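Local atomic coordinates of 2,3-bisphosphoglycerate-independent phosphoglycerate mutase (Pyrococcus horikoshii, PDB entry 2ZKT), a protein that probably catalyses the interconversion of 2-phosphoglycerate and 3-phosphoglycerate in glycolysis, as a metal-binding phosphoglycerate mutase that needs no 2,3-bisphosphoglycerate. Residues B[35-39]-B[375-379]; B[45-51]-B[387-393]. One frame throughout, in Å; residues are numbered along the deposited sequence.

Contact 1. Residues B[35-39]-B[375-379]; sequences PNMDK and TKRFG
Asp38, in the first turn of helix 35-43, comes closest by backbone to Arg377 of the irregular segment 375-379, their CA atoms 4.0 Å apart. One hydrogen bond joins the two: the Phe378 N-H donates to Asp38 OD1, 3.1 Å from N to OD1, almost straight at 174° but from above the carboxylate plane. Asp38 OD2 lies 3.2 Å from Arg377 CG, against the aliphatic part of that side chain. Arg377 then bends at chi3 (-53°) and carries its guanidinium off, with NE 4.8 Å from Asp38 OD2, so the opposite charges do not touch. An alanine in place of Asp38 would probably leave the Phe378 amide without this acceptor and the loop less firmly held to the helix. Beside the bond, Met37 SD makes an oblique Met-aromatic contact with Phe378, 3.8 Å from CD2; CG of Phe378 is anti to its own backbone N (chi1 -172°), which carries the ring to the methionine. Met37 also packs on Ile320 and Ile327 of helix 313-331, while Phe378 rests on Pro362 and Leu364 of strand 361-366. The contact thus ties helix 35-43 to the loop that leads from this strand into helix 380-383.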
loop_
_atom_site.group_PDB
_atom_site.type_symbol
_atom_site.label_atom_id
_atom_site.label_comp_id
_atom_site.label_asym_id
_atom_site.label_seq_id
_atom_site.Cartn_x
_atom_site.Cartn_y
_atom_site.Cartn_z
ATOM N N PRO B 35 3.151 -5.326 -0.929
ATOM C CA PRO B 35 3.867 -6.241 -1.831
ATOM C C PRO B 35 3.934 -7.713 -1.410
ATOM O O PRO B 35 4.004 -8.591 -2.266
ATOM C CB PRO B 35 5.250 -5.596 -1.939
ATOM C CG PRO B 35 5.443 -4.987 -0.577
ATOM C CD PRO B 35 4.083 -4.341 -0.329
ATOM N N ASN B 36 3.917 -7.991 -0.099
ATOM C CA ASN B 36 3.995 -9.374 0.394
ATOM C C ASN B 36 2.688 -10.155 0.225
ATOM O O ASN B 36 2.699 -11.308 -0.215
ATOM C CB ASN B 36 4.460 -9.391 1.862
ATOM C CG ASN B 36 5.951 -9.051 2.000
ATOM O OD1 ASN B 36 6.811 -9.815 1.567
ATOM N ND2 ASN B 36 6.253 -7.891 2.587
ATOM N N MET B 37 1.560 -9.540 0.563
ATOM C CA MET B 37 0.288 -10.229 0.377
ATOM C C MET B 37 0.026 -10.383 -1.140
ATOM O O MET B 37 -0.541 -11.396 -1.577
ATOM C CB MET B 37 -0.853 -9.471 1.091
ATOM C CG MET B 37 -0.769 -9.602 2.631
ATOM S SD MET B 37 -2.119 -8.848 3.599
ATOM C CE MET B 37 -1.451 -7.181 3.948
ATOM N N ASP B 38 0.460 -9.403 -1.947
ATOM C CA ASP B 38 0.280 -9.487 -3.407
ATOM C C ASP B 38 1.108 -10.660 -3.958
ATOM O O ASP B 38 0.683 -11.353 -4.887
ATOM C CB ASP B 38 0.736 -8.193 -4.115
ATOM C CG ASP B 38 -0.154 -6.988 -3.786
ATOM O OD1 ASP B 38 -1.113 -7.150 -2.986
ATOM O OD2 ASP B 38 0.113 -5.879 -4.328
ATOM N N LYS B 39 2.298 -10.866 -3.391
ATOM C CA LYS B 39 3.168 -11.959 -3.814
ATOM C C LYS B 39 2.473 -13.288 -3.491
ATOM O O LYS B 39 2.439 -14.210 -4.318
ATOM C CB LYS B 39 4.511 -11.877 -3.068
ATOM C CG LYS B 39 5.458 -13.032 -3.367
ATOM C CD LYS B 39 6.074 -13.590 -2.083
ATOM C CE LYS B 39 6.968 -12.555 -1.390
ATOM N NZ LYS B 39 8.358 -13.053 -1.136
ATOM N N THR B 375 -5.013 -14.710 -10.042
ATOM C CA THR B 375 -5.092 -13.417 -9.373
ATOM C C THR B 375 -3.639 -12.945 -9.156
ATOM O O THR B 375 -2.733 -13.771 -8.944
ATOM C CB THR B 375 -5.798 -13.517 -7.994
ATOM O OG1 THR B 375 -5.161 -14.533 -7.201
ATOM C CG2 THR B 375 -7.280 -13.849 -8.156
ATOM N N LYS B 376 -3.426 -11.628 -9.198
ATOM C CA LYS B 376 -2.084 -11.055 -9.047
ATOM C C LYS B 376 -1.842 -10.281 -7.750
ATOM O O LYS B 376 -0.725 -10.295 -7.229
ATOM C CB LYS B 376 -1.773 -10.137 -10.243
ATOM C CG LYS B 376 -1.763 -10.842 -11.598
ATOM C CD LYS B 376 -0.692 -11.931 -11.649
ATOM C CE LYS B 376 -0.645 -12.612 -13.020
ATOM N NZ LYS B 376 0.402 -13.693 -13.091
ATOM N N ARG B 377 -2.865 -9.592 -7.237
ATOM C CA ARG B 377 -2.730 -8.827 -5.995
ATOM C C ARG B 377 -3.793 -9.212 -4.974
ATOM O O ARG B 377 -4.757 -9.916 -5.299
ATOM C CB ARG B 377 -2.828 -7.321 -6.266
ATOM C CG ARG B 377 -1.597 -6.721 -6.925
ATOM C CD ARG B 377 -1.786 -5.225 -7.143
ATOM N NE ARG B 377 -3.024 -4.950 -7.871
ATOM C CZ ARG B 377 -3.259 -5.338 -9.125
ATOM N NH1 ARG B 377 -2.333 -6.019 -9.801
ATOM N NH2 ARG B 377 -4.430 -5.059 -9.699
ATOM N N PHE B 378 -3.627 -8.747 -3.736
ATOM C CA PHE B 378 -4.595 -9.067 -2.689
ATOM C C PHE B 378 -5.535 -7.890 -2.455
ATOM O O PHE B 378 -5.130 -6.850 -1.947
ATOM C CB PHE B 378 -3.879 -9.449 -1.380
ATOM C CG PHE B 378 -4.809 -9.986 -0.309
ATOM C CD1 PHE B 378 -5.750 -10.984 -0.614
ATOM C CD2 PHE B 378 -4.753 -9.496 0.999
ATOM C CE1 PHE B 378 -6.620 -11.486 0.360
ATOM C CE2 PHE B 378 -5.624 -9.992 1.991
ATOM C CZ PHE B 378 -6.564 -10.992 1.669
ATOM N N GLY B 379 -6.798 -8.061 -2.840
ATOM C CA GLY B 379 -7.780 -7.002 -2.664
ATOM C C GLY B 379 -9.192 -7.535 -2.849
ATOM O O GLY B 379 -9.384 -8.615 -3.421
#

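Contact 2. Residues B[45-51]-B[387-393]; sequences ILGQQDP and GLGRIRG
Arg390 reaches Asp50 because its CG stands anti to the backbone N (chi1 -180°) and the chain stays extended as far as NE, while Asp50 turns CG to the side of its own backbone N (chi1 -71°). The guanidinium grips the carboxylate side-on with two nitrogens: Arg390 NE donates to Asp50 OD2 at 2.8 Å and Arg390 NH2 to Asp50 OD1 at 3.0 Å. Both oxygens are met on their syn side and lie close to the guanidinium plane, although the two flat groups are twisted 37° apart. A water donates to Asp50 OD2 and accepts from Arg392 NE, linking the second arginine to the same carboxylate; both positive groups would be expected to favour its ionised form. Beneath these side chains the backbones run parallel. Gln48 bonds through its backbone N to Gly389 O and through its backbone O to Ile391 N, the latter at 2.9 Å, on either side of Arg390 in sequence; Asp50 likewise takes Ile391 O and Gly393 N, around Arg392, the bonding pattern of parallel strands. At the start of the pairing Leu388 N donates to Leu46 O at 3.0 Å. Here Ile45 CG2 packs on Leu388 CG at 3.7 Å, and Ile45 CD1 lies against Gly387. Gly47 has Leu388 CB and Gly389 O close to where a side chain would begin, and the positive phi of Gly389 by itself favours glycine. Strand 391-392 is one of the two edge strands of the mixed sheet within this chain. On its other side, strand 45-50 pairs with strand 361-366 through Ile45, Gly47 and Gln49, and Leu388 and Ile391 pack onto Ile365 and Leu363 of that strand.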
loop_
_atom_site.group_PDB
_atom_site.type_symbol
_atom_site.label_atom_id
_atom_site.label_comp_id
_atom_site.label_asym_id
_atom_site.label_seq_id
_atom_site.Cartn_x
_atom_site.Cartn_y
_atom_site.Cartn_z
ATOM N N ILE B 45 -4.151 -18.732 -4.119
ATOM C CA ILE B 45 -5.503 -18.715 -4.630
ATOM C C ILE B 45 -6.292 -17.764 -3.738
ATOM O O ILE B 45 -6.040 -17.684 -2.529
ATOM C CB ILE B 45 -6.095 -20.155 -4.596
ATOM C CG1 ILE B 45 -7.417 -20.216 -5.361
ATOM C CG2 ILE B 45 -6.285 -20.630 -3.152
ATOM C CD1 ILE B 45 -7.967 -21.648 -5.491
ATOM N N LEU B 46 -7.243 -17.044 -4.330
ATOM C CA LEU B 46 -8.067 -16.085 -3.596
ATOM C C LEU B 46 -9.557 -16.447 -3.542
ATOM O O LEU B 46 -10.069 -17.218 -4.364
ATOM C CB LEU B 46 -7.922 -14.695 -4.231
ATOM C CG LEU B 46 -6.969 -13.652 -3.610
ATOM C CD1 LEU B 46 -5.598 -14.233 -3.363
ATOM C CD2 LEU B 46 -6.892 -12.444 -4.552
ATOM N N GLY B 47 -10.254 -15.854 -2.570
ATOM C CA GLY B 47 -11.685 -16.073 -2.424
ATOM C C GLY B 47 -12.309 -15.016 -1.512
ATOM O O GLY B 47 -11.620 -14.139 -0.988
ATOM N N GLN B 48 -13.630 -15.108 -1.327
ATOM C CA GLN B 48 -14.369 -14.192 -0.463
ATOM C C GLN B 48 -15.050 -15.072 0.566
ATOM O O GLN B 48 -15.591 -16.136 0.226
ATOM C CB GLN B 48 -15.475 -13.449 -1.223
ATOM C CG GLN B 48 -15.072 -12.766 -2.493
ATOM C CD GLN B 48 -16.228 -11.973 -3.097
ATOM O OE1 GLN B 48 -16.500 -10.843 -2.675
ATOM N NE2 GLN B 48 -16.922 -12.563 -4.077
ATOM N N GLN B 49 -15.038 -14.651 1.824
ATOM C CA GLN B 49 -15.702 -15.465 2.839
ATOM C C GLN B 49 -16.697 -14.654 3.633
ATOM O O GLN B 49 -16.446 -13.486 3.961
ATOM C CB GLN B 49 -14.681 -16.105 3.797
ATOM C CG GLN B 49 -13.893 -15.123 4.651
ATOM C CD GLN B 49 -14.522 -14.869 6.022
ATOM O OE1 GLN B 49 -15.645 -15.297 6.309
ATOM N NE2 GLN B 49 -13.790 -14.159 6.868
ATOM N N ASP B 50 -17.844 -15.278 3.900
ATOM C CA ASP B 50 -18.882 -14.662 4.712
ATOM C C ASP B 50 -18.694 -15.300 6.086
ATOM O O ASP B 50 -18.831 -16.513 6.238
ATOM C CB ASP B 50 -20.274 -14.997 4.170
ATOM C CG ASP B 50 -20.575 -14.293 2.853
ATOM O OD1 ASP B 50 -20.480 -13.036 2.810
ATOM O OD2 ASP B 50 -20.915 -14.988 1.866
ATOM N N PRO B 51 -18.317 -14.493 7.096
ATOM C CA PRO B 51 -18.131 -15.062 8.444
ATOM C C PRO B 51 -19.386 -15.860 8.829
ATOM O O PRO B 51 -19.307 -17.001 9.271
ATOM C CB PRO B 51 -17.964 -13.824 9.327
ATOM C CG PRO B 51 -17.315 -12.812 8.385
ATOM C CD PRO B 51 -18.041 -13.035 7.068
ATOM N N GLY B 387 -10.139 -18.251 -7.407
ATOM C CA GLY B 387 -10.555 -19.625 -7.644
ATOM C C GLY B 387 -11.248 -20.349 -6.493
ATOM O O GLY B 387 -11.835 -21.405 -6.725
ATOM N N LEU B 388 -11.191 -19.805 -5.269
ATOM C CA LEU B 388 -11.862 -20.452 -4.125
ATOM C C LEU B 388 -13.359 -20.169 -4.143
ATOM O O LEU B 388 -14.149 -20.896 -3.513
ATOM C CB LEU B 388 -11.300 -19.964 -2.780
ATOM C CG LEU B 388 -9.900 -20.447 -2.351
ATOM C CD1 LEU B 388 -9.445 -19.713 -1.063
ATOM C CD2 LEU B 388 -9.951 -21.963 -2.133
ATOM N N GLY B 389 -13.743 -19.112 -4.865
ATOM C CA GLY B 389 -15.143 -18.726 -4.942
ATOM C C GLY B 389 -15.604 -18.062 -3.651
ATOM O O GLY B 389 -14.785 -17.641 -2.831
ATOM N N ARG B 390 -16.920 -17.965 -3.464
ATOM C CA ARG B 390 -17.488 -17.354 -2.263
ATOM C C ARG B 390 -17.851 -18.474 -1.279
ATOM O O ARG B 390 -18.805 -19.227 -1.503
ATOM C CB ARG B 390 -18.734 -16.534 -2.622
ATOM C CG ARG B 390 -19.387 -15.858 -1.425
ATOM C CD ARG B 390 -20.369 -14.768 -1.862
ATOM N NE ARG B 390 -20.809 -13.953 -0.724
ATOM C CZ ARG B 390 -21.479 -12.802 -0.829
ATOM N NH1 ARG B 390 -21.801 -12.305 -2.024
ATOM N NH2 ARG B 390 -21.828 -12.145 0.272
ATOM N N ILE B 391 -17.080 -18.579 -0.194
ATOM C CA ILE B 391 -17.292 -19.621 0.819
ATOM C C ILE B 391 -17.656 -19.030 2.191
ATOM O O ILE B 391 -17.722 -17.799 2.347
ATOM C CB ILE B 391 -16.007 -20.456 0.985
ATOM C CG1 ILE B 391 -14.888 -19.578 1.563
ATOM C CG2 ILE B 391 -15.562 -20.998 -0.359
ATOM C CD1 ILE B 391 -13.536 -20.261 1.569
ATOM N N ARG B 392 -17.897 -19.904 3.173
ATOM C CA ARG B 392 -18.228 -19.476 4.538
ATOM C C ARG B 392 -16.933 -19.455 5.358
ATOM O O ARG B 392 -15.959 -20.162 5.045
ATOM C CB ARG B 392 -19.227 -20.443 5.223
ATOM C CG ARG B 392 -20.661 -20.404 4.682
ATOM C CD ARG B 392 -21.325 -19.040 4.883
ATOM N NE ARG B 392 -22.477 -18.879 3.989
ATOM C CZ ARG B 392 -23.707 -19.324 4.250
ATOM N NH1 ARG B 392 -23.963 -19.951 5.398
ATOM N NH2 ARG B 392 -24.674 -19.164 3.349
ATOM N N GLY B 393 -16.941 -18.649 6.419
ATOM C CA GLY B 393 -15.775 -18.544 7.276
ATOM C C GLY B 393 -15.393 -19.882 7.881
ATOM O O GLY B 393 -14.205 -20.154 8.055
HETATM O O HOH W 1 -21.291 -17.870 1.618
#

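How the contacts relate
The centres of contacts 1 and 2 lie about 16 Å apart, on the same side of the chain's centre. Their segments alternate along the chain, in the order 35-39, 45-51, 375-379, 387-393: helix 35-43 runs into strand 45-50, and the late loop is followed by helix 380-383 and strand 391-392. The two thus fasten one early and one late part of the chain together, first helix to loop, then strand to strand. They meet at Leu46, whose CD2 is 3.4 Å from Arg377 O and whose CG packs on Phe378. A calcium ion bound by Glu42, Thr372 and Asp373 lies nearby, and Asp373 also accepts hydrogen bonds from Leu46 and Gly387.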